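Local structure of Exo-poly-alpha-D-galacturonosidase (Thermotoga maritima, 3JUR) at residues L15-E20 against C246-I251; V28-F33 against L62-G67; I358-D363 against D398-I403. The protein probably hydrolyses polygalacturonate, the pectin backbone, as a glycoside hydrolase of family 28, and is thought to release galacturonate from the chain ends. All coordinates share one frame; numbering follows the deposited sequence.

Interaction 1. Residues L15-E20 against C246-I251; sequences LNHVRE and CKYMLI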
loop_
_atom_site.group_PDB
_atom_site.type_symbol
_atom_site.label_atom_id
_atom_site.label_comp_id
_atom_site.label_asym_id
_atom_site.label_seq_id
_atom_site.Cartn_x
_atom_site.Cartn_y
_atom_site.Cartn_z
ATOM N N LEU D 15 -29.713 16.098 -19.711
ATOM C CA LEU D 15 -30.737 16.761 -18.892
ATOM C C LEU D 15 -31.449 17.913 -19.618
ATOM O O LEU D 15 -32.598 18.237 -19.300
ATOM C CB LEU D 15 -30.151 17.244 -17.555
ATOM C CG LEU D 15 -29.731 16.138 -16.574
ATOM C CD1 LEU D 15 -28.808 16.667 -15.485
ATOM C CD2 LEU D 15 -30.950 15.450 -15.961
ATOM N N ASN D 16 -30.773 18.521 -20.589
ATOM C CA ASN D 16 -31.377 19.597 -21.379
ATOM C C ASN D 16 -32.400 19.112 -22.408
ATOM O O ASN D 16 -33.212 19.898 -22.894
ATOM C CB ASN D 16 -30.300 20.459 -22.059
ATOM C CG ASN D 16 -29.622 21.425 -21.093
ATOM O OD1 ASN D 16 -30.191 21.801 -20.066
ATOM N ND2 ASN D 16 -28.401 21.838 -21.424
ATOM N N HIS D 17 -32.363 17.823 -22.737
ATOM C CA HIS D 17 -33.262 17.272 -23.753
ATOM C C HIS D 17 -34.140 16.141 -23.206
ATOM O O HIS D 17 -34.676 15.319 -23.953
ATOM C CB HIS D 17 -32.467 16.857 -24.995
ATOM C CG HIS D 17 -31.776 18.004 -25.667
ATOM N ND1 HIS D 17 -30.433 18.272 -25.497
ATOM C CD2 HIS D 17 -32.253 18.974 -26.482
ATOM C CE1 HIS D 17 -30.109 19.348 -26.194
ATOM N NE2 HIS D 17 -31.195 19.794 -26.798
ATOM N N VAL D 18 -34.290 16.125 -21.889
ATOM C CA VAL D 18 -35.124 15.148 -21.215
ATOM C C VAL D 18 -36.217 15.889 -20.434
ATOM O O VAL D 18 -35.924 16.805 -19.668
ATOM C CB VAL D 18 -34.260 14.209 -20.311
ATOM C CG1 VAL D 18 -35.047 13.679 -19.141
ATOM C CG2 VAL D 18 -33.673 13.064 -21.127
ATOM N N ARG D 19 -37.476 15.520 -20.669
ATOM C CA ARG D 19 -38.594 16.038 -19.867
ATOM C C ARG D 19 -39.812 15.125 -19.863
ATOM O O ARG D 19 -40.081 14.429 -20.846
ATOM C CB ARG D 19 -38.995 17.472 -20.261
ATOM C CG ARG D 19 -39.450 17.663 -21.685
ATOM C CD ARG D 19 -40.273 18.964 -21.851
ATOM N NE ARG D 19 -39.643 20.142 -21.247
ATOM C CZ ARG D 19 -38.579 20.772 -21.743
ATOM N NH1 ARG D 19 -37.994 20.345 -22.855
ATOM N NH2 ARG D 19 -38.083 21.828 -21.118
ATOM N N GLU D 20 -40.523 15.136 -18.738
ATOM C CA GLU D 20 -41.772 14.392 -18.557
ATOM C C GLU D 20 -42.792 14.683 -19.661
ATOM O O GLU D 20 -42.904 15.828 -20.109
ATOM C CB GLU D 20 -42.410 14.768 -17.222
ATOM C CG GLU D 20 -41.813 14.107 -15.997
ATOM C CD GLU D 20 -42.582 14.466 -14.726
ATOM O OE1 GLU D 20 -43.836 14.560 -14.770
ATOM O OE2 GLU D 20 -41.927 14.651 -13.682
ATOM N N CYS D 246 -31.729 4.215 -28.643
ATOM C CA CYS D 246 -32.422 5.337 -28.013
ATOM C C CYS D 246 -31.515 6.547 -27.846
ATOM O O CYS D 246 -30.295 6.410 -27.741
ATOM C CB CYS D 246 -32.992 4.918 -26.658
ATOM S SG CYS D 246 -34.352 3.760 -26.822
ATOM N N LYS D 247 -32.125 7.725 -27.822
ATOM C CA LYS D 247 -31.404 8.989 -27.696
ATOM C C LYS D 247 -32.059 9.856 -26.614
ATOM O O LYS D 247 -33.276 10.026 -26.613
ATOM C CB LYS D 247 -31.402 9.732 -29.041
ATOM C CG LYS D 247 -30.463 10.931 -29.094
ATOM C CD LYS D 247 -30.449 11.596 -30.470
ATOM C CE LYS D 247 -29.550 12.829 -30.468
ATOM N NZ LYS D 247 -29.380 13.446 -31.819
ATOM N N TYR D 248 -31.242 10.406 -25.716
ATOM C CA TYR D 248 -31.706 11.233 -24.590
ATOM C C TYR D 248 -32.602 10.446 -23.651
ATOM O O TYR D 248 -33.838 10.473 -23.759
ATOM C CB TYR D 248 -32.413 12.517 -25.055
ATOM C CG TYR D 248 -31.569 13.419 -25.914
ATOM C CD1 TYR D 248 -30.374 13.946 -25.437
ATOM C CD2 TYR D 248 -31.986 13.780 -27.197
ATOM C CE1 TYR D 248 -29.592 14.790 -26.227
ATOM C CE2 TYR D 248 -31.217 14.626 -27.993
ATOM C CZ TYR D 248 -30.018 15.121 -27.501
ATOM O OH TYR D 248 -29.243 15.952 -28.276
ATOM N N MET D 249 -31.962 9.731 -22.737
ATOM C CA MET D 249 -32.659 8.898 -21.784
ATOM C C MET D 249 -32.063 9.080 -20.400
ATOM O O MET D 249 -30.839 9.219 -20.249
ATOM C CB MET D 249 -32.588 7.432 -22.214
ATOM C CG MET D 249 -33.311 6.459 -21.301
ATOM S SD MET D 249 -33.534 4.867 -22.115
ATOM C CE MET D 249 -34.051 3.860 -20.748
ATOM N N LEU D 250 -32.942 9.080 -19.401
ATOM C CA LEU D 250 -32.549 9.126 -18.001
ATOM C C LEU D 250 -33.094 7.913 -17.266
ATOM O O LEU D 250 -34.273 7.580 -17.382
ATOM C CB LEU D 250 -33.048 10.420 -17.341
ATOM C CG LEU D 250 -32.930 10.556 -15.821
ATOM C CD1 LEU D 250 -31.457 10.541 -15.361
ATOM C CD2 LEU D 250 -33.647 11.820 -15.350
ATOM N N ILE D 251 -32.215 7.241 -16.538
ATOM C CA ILE D 251 -32.588 6.133 -15.658
ATOM C C ILE D 251 -32.034 6.502 -14.289
ATOM O O ILE D 251 -30.816 6.583 -14.113
ATOM C CB ILE D 251 -31.971 4.777 -16.105
ATOM C CG1 ILE D 251 -32.393 4.421 -17.537
ATOM C CG2 ILE D 251 -32.354 3.670 -15.117
ATOM C CD1 ILE D 251 -31.538 3.323 -18.207
#
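H17 and V18, directly after helix 6-16, lie against the corner of the chain at Y248 and the strand that follows it. No hydrogen bond joins the two segments; side chains meet side chains and, at V18, the backbone of Y248 and M249. H17 and Y248 run side by side and point the same way. In both, CG stands anti to the carbonyl carbon and beside the backbone N (chi1 -63° in H17, -59° in Y248). The CB of H17 sits almost exactly over the middle of the phenol ring, 3.5 Å from the centroid of the Y248 ring, a CH-pi contact through the ring face. The imidazole keeps its ND1 edge close over CE1 and CZ and lifts the CD2/NE2 edge, the planes meeting at 32°, so the aromatic pair is oblique; Y248 OH lies over the rim of one imidazole face. The polar ends have partners in the preceding helix: H17 ND1 bonds to the carbonyl O of E13, and Y248 OH to the carboxylate of the same residue, so that E13 helps fix both rings. Next along the chain, V18 points its two methyls at the strand. CG2, beside its backbone N, lies 3.7 Å from the carbonyl O of Y248 and touches the CB of that residue, while CG1 rests 4.2 Å from CB of L250. Y282 of strand 280-291 meets the Y248 ring nearly parallel. The arrangement is that of residues trailing an N-terminal helix packed onto the outer surface of a right-handed parallel beta-helix, the fold of family 28 glycoside hydrolases.

Interaction 2. Residues V28-F33 against L62-G67; sequences VNLLDF and LIVPEG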
loop_
_atom_site.group_PDB
_atom_site.type_symbol
_atom_site.label_atom_id
_atom_site.label_comp_id
_atom_site.label_asym_id
_atom_site.label_seq_id
_atom_site.Cartn_x
_atom_site.Cartn_y
_atom_site.Cartn_z
ATOM N N VAL D 28 -60.123 8.105 -16.445
ATOM C CA VAL D 28 -61.189 7.117 -16.310
ATOM C C VAL D 28 -60.684 5.936 -15.466
ATOM O O VAL D 28 -59.479 5.677 -15.404
ATOM C CB VAL D 28 -61.740 6.639 -17.680
ATOM C CG1 VAL D 28 -63.187 6.208 -17.535
ATOM C CG2 VAL D 28 -61.672 7.747 -18.721
ATOM N N ASN D 29 -61.609 5.252 -14.797
ATOM C CA ASN D 29 -61.297 4.119 -13.931
ATOM C C ASN D 29 -61.619 2.793 -14.623
ATOM O O ASN D 29 -62.690 2.640 -15.221
ATOM C CB ASN D 29 -62.082 4.240 -12.618
ATOM C CG ASN D 29 -61.542 3.341 -11.519
ATOM O OD1 ASN D 29 -61.444 2.121 -11.680
ATOM N ND2 ASN D 29 -61.211 3.943 -10.378
ATOM N N LEU D 30 -60.693 1.839 -14.519
ATOM C CA LEU D 30 -60.822 0.534 -15.177
ATOM C C LEU D 30 -62.069 -0.260 -14.764
ATOM O O LEU D 30 -62.595 -1.044 -15.556
ATOM C CB LEU D 30 -59.563 -0.315 -14.953
ATOM C CG LEU D 30 -59.464 -1.590 -15.795
ATOM C CD1 LEU D 30 -59.216 -1.262 -17.265
ATOM C CD2 LEU D 30 -58.398 -2.532 -15.268
ATOM N N LEU D 31 -62.530 -0.048 -13.532
ATOM C CA LEU D 31 -63.719 -0.729 -13.009
ATOM C C LEU D 31 -65.018 -0.260 -13.661
ATOM O O LEU D 31 -66.072 -0.866 -13.456
ATOM C CB LEU D 31 -63.811 -0.586 -11.486
ATOM C CG LEU D 31 -62.740 -1.258 -10.622
ATOM C CD1 LEU D 31 -62.948 -0.877 -9.171
ATOM C CD2 LEU D 31 -62.743 -2.776 -10.780
ATOM N N ASP D 32 -64.939 0.811 -14.448
ATOM C CA ASP D 32 -66.094 1.305 -15.193
ATOM C C ASP D 32 -66.208 0.637 -16.571
ATOM O O ASP D 32 -67.053 1.016 -17.389
ATOM C CB ASP D 32 -66.038 2.835 -15.330
ATOM C CG ASP D 32 -66.058 3.549 -13.982
ATOM O OD1 ASP D 32 -66.923 3.231 -13.138
ATOM O OD2 ASP D 32 -65.209 4.438 -13.771
ATOM N N PHE D 33 -65.358 -0.364 -16.812
ATOM C CA PHE D 33 -65.332 -1.065 -18.095
ATOM C C PHE D 33 -65.394 -2.590 -17.958
ATOM O O PHE D 33 -64.867 -3.323 -18.798
ATOM C CB PHE D 33 -64.113 -0.634 -18.916
ATOM C CG PHE D 33 -64.092 0.832 -19.239
ATOM C CD1 PHE D 33 -64.734 1.317 -20.373
ATOM C CD2 PHE D 33 -63.431 1.731 -18.407
ATOM C CE1 PHE D 33 -64.719 2.676 -20.677
ATOM C CE2 PHE D 33 -63.413 3.087 -18.700
ATOM C CZ PHE D 33 -64.056 3.562 -19.838
ATOM N N LEU D 62 -55.471 6.376 -17.202
ATOM C CA LEU D 62 -56.255 5.174 -16.924
ATOM C C LEU D 62 -55.877 4.670 -15.534
ATOM O O LEU D 62 -54.743 4.250 -15.303
ATOM C CB LEU D 62 -56.014 4.093 -17.996
ATOM C CG LEU D 62 -56.523 2.651 -17.792
ATOM C CD1 LEU D 62 -57.996 2.593 -17.394
ATOM C CD2 LEU D 62 -56.280 1.793 -19.024
ATOM N N ILE D 63 -56.831 4.723 -14.610
ATOM C CA ILE D 63 -56.577 4.312 -13.234
ATOM C C ILE D 63 -56.889 2.828 -13.035
ATOM O O ILE D 63 -58.018 2.381 -13.250
ATOM C CB ILE D 63 -57.349 5.203 -12.215
ATOM C CG1 ILE D 63 -56.802 6.638 -12.246
ATOM C CG2 ILE D 63 -57.255 4.630 -10.794
ATOM C CD1 ILE D 63 -57.760 7.680 -11.705
ATOM N N VAL D 64 -55.860 2.078 -12.650
ATOM C CA VAL D 64 -55.992 0.680 -12.258
ATOM C C VAL D 64 -55.896 0.625 -10.731
ATOM O O VAL D 64 -54.799 0.739 -10.176
ATOM C CB VAL D 64 -54.872 -0.207 -12.883
ATOM C CG1 VAL D 64 -55.077 -1.671 -12.523
ATOM C CG2 VAL D 64 -54.806 -0.027 -14.395
ATOM N N PRO D 65 -57.041 0.452 -10.046
ATOM C CA PRO D 65 -57.064 0.505 -8.583
ATOM C C PRO D 65 -56.562 -0.784 -7.919
ATOM O O PRO D 65 -56.073 -1.690 -8.607
ATOM C CB PRO D 65 -58.548 0.734 -8.270
ATOM C CG PRO D 65 -59.279 0.115 -9.405
ATOM C CD PRO D 65 -58.380 0.175 -10.613
ATOM N N GLU D 66 -56.675 -0.842 -6.590
ATOM C CA GLU D 66 -56.375 -2.040 -5.799
ATOM C C GLU D 66 -57.026 -3.293 -6.400
ATOM O O GLU D 66 -58.132 -3.231 -6.943
ATOM C CB GLU D 66 -56.860 -1.827 -4.354
ATOM C CG GLU D 66 -56.936 -3.079 -3.460
ATOM C CD GLU D 66 -58.028 -2.979 -2.383
ATOM O OE1 GLU D 66 -59.178 -2.609 -2.715
ATOM O OE2 GLU D 66 -57.742 -3.277 -1.200
ATOM N N GLY D 67 -56.325 -4.419 -6.296
ATOM C CA GLY D 67 -56.818 -5.707 -6.781
ATOM C C GLY D 67 -55.810 -6.354 -7.711
ATOM O O GLY D 67 -54.764 -5.762 -8.012
#
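A parallel strand pair at the N-terminal end of the beta-helix forms this contact, joining strand 27-29 to strand 60-64; helix 44-57 lies between them in sequence, giving a beta-alpha-beta unit. V28 is in register with L62 and N29 with I63. The backbone bonds are short and straight: I63 N gives its hydrogen to V28 O at 2.9 Å with an N-H...O angle of 178°, and L30 N to I63 O at 3.0 Å, each donor lying nearly along the C=O axis. After N29 the chain leaves the strand in a 3-10 turn. N29 holds its CG anti to the backbone N (chi1 -164°), which lets OD1 receive the L31 N-H at 3.1 Å in the carbonyl plane, on a lone pair: an Asx turn. The same oxygen meets the pyrrolidine of P65 tip to tip, 3.7 Å from its CG, while N29 ND2 comes within 4.0 Å of I63 CG2 as the two side chains cross at about a right angle. L31 comes obliquely to the same proline, its CD1 3.8 Å from CG of P65, so that this ring is touched by N29 and L31, the first and last residues of the turn. V28 and L62 project from the other face of the strand pair toward helix 44-57, where they meet L54 and A50 respectively. L30, its CG anti to the backbone N, crosses L62 obliquely, CD1 to CD1 4.0 Å apart, and also touches F47 of the helix and F69 of strand 68-75. Parallel strands bridged by a helix that covers their apolar face, as here, are typical of the helical cap closing the N-terminal end of a parallel beta-helix.

Interaction 3. Residues I358-D363 against D398-I403; sequences INLRYD and DYVKDI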
loop_
_atom_site.group_PDB
_atom_site.type_symbol
_atom_site.label_atom_id
_atom_site.label_comp_id
_atom_site.label_asym_id
_atom_site.label_seq_id
_atom_site.Cartn_x
_atom_site.Cartn_y
_atom_site.Cartn_z
ATOM N N ILE D 358 -14.028 -5.698 -20.413
ATOM C CA ILE D 358 -14.171 -5.318 -21.819
ATOM C C ILE D 358 -13.748 -6.505 -22.664
ATOM O O ILE D 358 -12.610 -6.982 -22.561
ATOM C CB ILE D 358 -13.366 -4.050 -22.192
ATOM C CG1 ILE D 358 -13.737 -2.891 -21.258
ATOM C CG2 ILE D 358 -13.616 -3.665 -23.670
ATOM C CD1 ILE D 358 -12.949 -1.613 -21.505
ATOM N N ASN D 359 -14.684 -7.000 -23.468
ATOM C CA ASN D 359 -14.492 -8.241 -24.219
ATOM C C ASN D 359 -14.863 -8.079 -25.693
ATOM O O ASN D 359 -16.023 -7.758 -26.021
ATOM C CB ASN D 359 -15.318 -9.365 -23.579
ATOM C CG ASN D 359 -15.076 -10.720 -24.227
ATOM O OD1 ASN D 359 -14.112 -10.908 -24.980
ATOM N ND2 ASN D 359 -15.956 -11.674 -23.939
ATOM N N LEU D 360 -13.883 -8.286 -26.575
ATOM C CA LEU D 360 -14.139 -8.196 -28.014
ATOM C C LEU D 360 -14.233 -9.575 -28.665
ATOM O O LEU D 360 -14.167 -9.691 -29.890
ATOM C CB LEU D 360 -13.098 -7.320 -28.724
ATOM C CG LEU D 360 -13.318 -5.807 -28.748
ATOM C CD1 LEU D 360 -13.236 -5.181 -27.353
ATOM C CD2 LEU D 360 -12.319 -5.153 -29.703
ATOM N N ARG D 361 -14.410 -10.604 -27.836
ATOM C CA ARG D 361 -14.535 -11.989 -28.301
ATOM C C ARG D 361 -15.848 -12.628 -27.848
ATOM O O ARG D 361 -15.901 -13.832 -27.603
ATOM C CB ARG D 361 -13.369 -12.836 -27.795
ATOM C CG ARG D 361 -12.021 -12.439 -28.339
ATOM C CD ARG D 361 -10.941 -12.892 -27.392
ATOM N NE ARG D 361 -9.812 -11.967 -27.400
ATOM C CZ ARG D 361 -8.716 -12.108 -26.661
ATOM N NH1 ARG D 361 -8.591 -13.145 -25.837
ATOM N NH2 ARG D 361 -7.740 -11.209 -26.751
ATOM N N TYR D 362 -16.895 -11.819 -27.742
ATOM C CA TYR D 362 -18.202 -12.275 -27.283
ATOM C C TYR D 362 -18.747 -13.463 -28.086
ATOM O O TYR D 362 -18.770 -13.422 -29.321
ATOM C CB TYR D 362 -19.198 -11.122 -27.326
ATOM C CG TYR D 362 -20.525 -11.473 -26.720
ATOM C CD1 TYR D 362 -20.676 -11.548 -25.334
ATOM C CD2 TYR D 362 -21.629 -11.746 -27.525
ATOM C CE1 TYR D 362 -21.887 -11.884 -24.766
ATOM C CE2 TYR D 362 -22.854 -12.075 -26.961
ATOM C CZ TYR D 362 -22.972 -12.135 -25.582
ATOM O OH TYR D 362 -24.176 -12.457 -25.010
ATOM N N ASP D 363 -19.190 -14.498 -27.367
ATOM C CA ASP D 363 -19.682 -15.778 -27.942
ATOM C C ASP D 363 -18.656 -16.525 -28.809
ATOM O O ASP D 363 -19.010 -17.477 -29.509
ATOM C CB ASP D 363 -20.996 -15.597 -28.734
ATOM C CG ASP D 363 -22.236 -15.500 -27.841
ATOM O OD1 ASP D 363 -22.124 -15.628 -26.606
ATOM O OD2 ASP D 363 -23.341 -15.293 -28.387
ATOM N N ASP D 398 -7.276 -5.186 -33.729
ATOM C CA ASP D 398 -8.278 -4.261 -33.196
ATOM C C ASP D 398 -8.097 -4.113 -31.679
ATOM O O ASP D 398 -8.823 -4.713 -30.891
ATOM C CB ASP D 398 -9.695 -4.752 -33.552
ATOM C CG ASP D 398 -10.784 -3.741 -33.228
ATOM O OD1 ASP D 398 -10.482 -2.561 -32.930
ATOM O OD2 ASP D 398 -11.967 -4.139 -33.274
ATOM N N TYR D 399 -7.100 -3.333 -31.280
ATOM C CA TYR D 399 -6.854 -3.052 -29.872
ATOM C C TYR D 399 -8.013 -2.289 -29.239
ATOM O O TYR D 399 -8.626 -1.444 -29.891
ATOM C CB TYR D 399 -5.593 -2.201 -29.722
ATOM C CG TYR D 399 -4.292 -2.964 -29.553
ATOM C CD1 TYR D 399 -3.931 -3.992 -30.429
ATOM C CD2 TYR D 399 -3.399 -2.620 -28.544
ATOM C CE1 TYR D 399 -2.716 -4.673 -30.282
ATOM C CE2 TYR D 399 -2.182 -3.297 -28.393
ATOM C CZ TYR D 399 -1.855 -4.316 -29.260
ATOM O OH TYR D 399 -0.667 -4.980 -29.102
ATOM N N VAL D 400 -8.293 -2.590 -27.970
ATOM C CA VAL D 400 -9.076 -1.709 -27.104
ATOM C C VAL D 400 -8.204 -0.470 -26.806
ATOM O O VAL D 400 -7.041 -0.597 -26.392
ATOM C CB VAL D 400 -9.486 -2.431 -25.799
ATOM C CG1 VAL D 400 -10.329 -1.528 -24.901
ATOM C CG2 VAL D 400 -10.285 -3.685 -26.108
ATOM N N LYS D 401 -8.745 0.720 -27.061
ATOM C CA LYS D 401 -7.950 1.946 -26.980
ATOM C C LYS D 401 -8.484 2.918 -25.944
ATOM O O LYS D 401 -9.696 2.969 -25.688
ATOM C CB LYS D 401 -7.893 2.649 -28.343
ATOM C CG LYS D 401 -7.178 1.866 -29.439
ATOM C CD LYS D 401 -7.624 2.355 -30.815
ATOM C CE LYS D 401 -6.959 1.587 -31.968
ATOM N NZ LYS D 401 -7.578 0.246 -32.217
ATOM N N ASP D 402 -7.569 3.699 -25.363
ATOM C CA ASP D 402 -7.925 4.851 -24.525
ATOM C C ASP D 402 -8.865 4.495 -23.364
ATOM O O ASP D 402 -9.935 5.088 -23.194
ATOM C CB ASP D 402 -8.521 5.972 -25.404
ATOM C CG ASP D 402 -8.623 7.307 -24.677
ATOM O OD1 ASP D 402 -7.737 7.626 -23.843
ATOM O OD2 ASP D 402 -9.596 8.049 -24.952
ATOM N N ILE D 403 -8.458 3.516 -22.565
ATOM C CA ILE D 403 -9.174 3.178 -21.350
ATOM C C ILE D 403 -8.438 3.836 -20.195
ATOM O O ILE D 403 -7.229 3.622 -20.021
ATOM C CB ILE D 403 -9.280 1.638 -21.108
ATOM C CG1 ILE D 403 -9.743 0.893 -22.371
ATOM C CG2 ILE D 403 -10.193 1.343 -19.912
ATOM C CD1 ILE D 403 -11.125 1.312 -22.932
#
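This is a buried, largely aliphatic contact in the interior of the beta-helix, made between the end of strand 357-359 with its following loop and the beginning of strand 400-406 with the loop leading into it. The two segments share no hydrogen bond, and the nearest CA atoms, of I358 and V400, remain 8.2 Å apart, so side chains span the gap. I358 divides its branches between two partners. CG2, anti to the backbone N, crosses V400 obliquely and lies 4.1 Å from its CG1; the other branch, with CG1 anti to the carbonyl carbon and an extended chi2 of 177°, reaches I403 tip to tip, CD1 to CD1 at 3.7 Å. L360 forks in a similar way: its CD1 presses on CG2 of V400 at 3.5 Å, while CD2 sits 3.7 Å from both the carbonyl O and OD2 of D398, the polar edge of the contact. I358 CG2 and L360 CD1 thus come to V400 side by side, from the same side. V373 touches I358 and L360, and I392 touches I358, V400 and I403, extending the packing to neighbouring strands. An alanine in place of I358 would remove both branches and would probably leave V400 and I403 less tightly packed against strand 357-359. Aliphatic side chains directed inward from different sheets of the coil wall are characteristic of the hydrophobic core of a right-handed parallel beta-helix.

The three contacts occupy separate parts of one beta-helix and share no element: interaction 1 uses the end of helix 6-16 and strand 249-252, interaction 2 strands 27-29 and 60-64, interaction 3 strands 357-359 and 400-406. Interactions 2 and 3 lie on opposite sides of the chain's centre; the centre of interaction 1 is about 30 Å from that of interaction 2 and about 28 Å from that of interaction 3. Interaction 3 is buried and largely aliphatic; the others are partly buried. Interaction 1 covers the outer wall through an aromatic pair and a valine, while interaction 2 alone has backbone bonds. Helix 6-16 and strand 27-29 are consecutive, joined by a loop carrying H17 and V18.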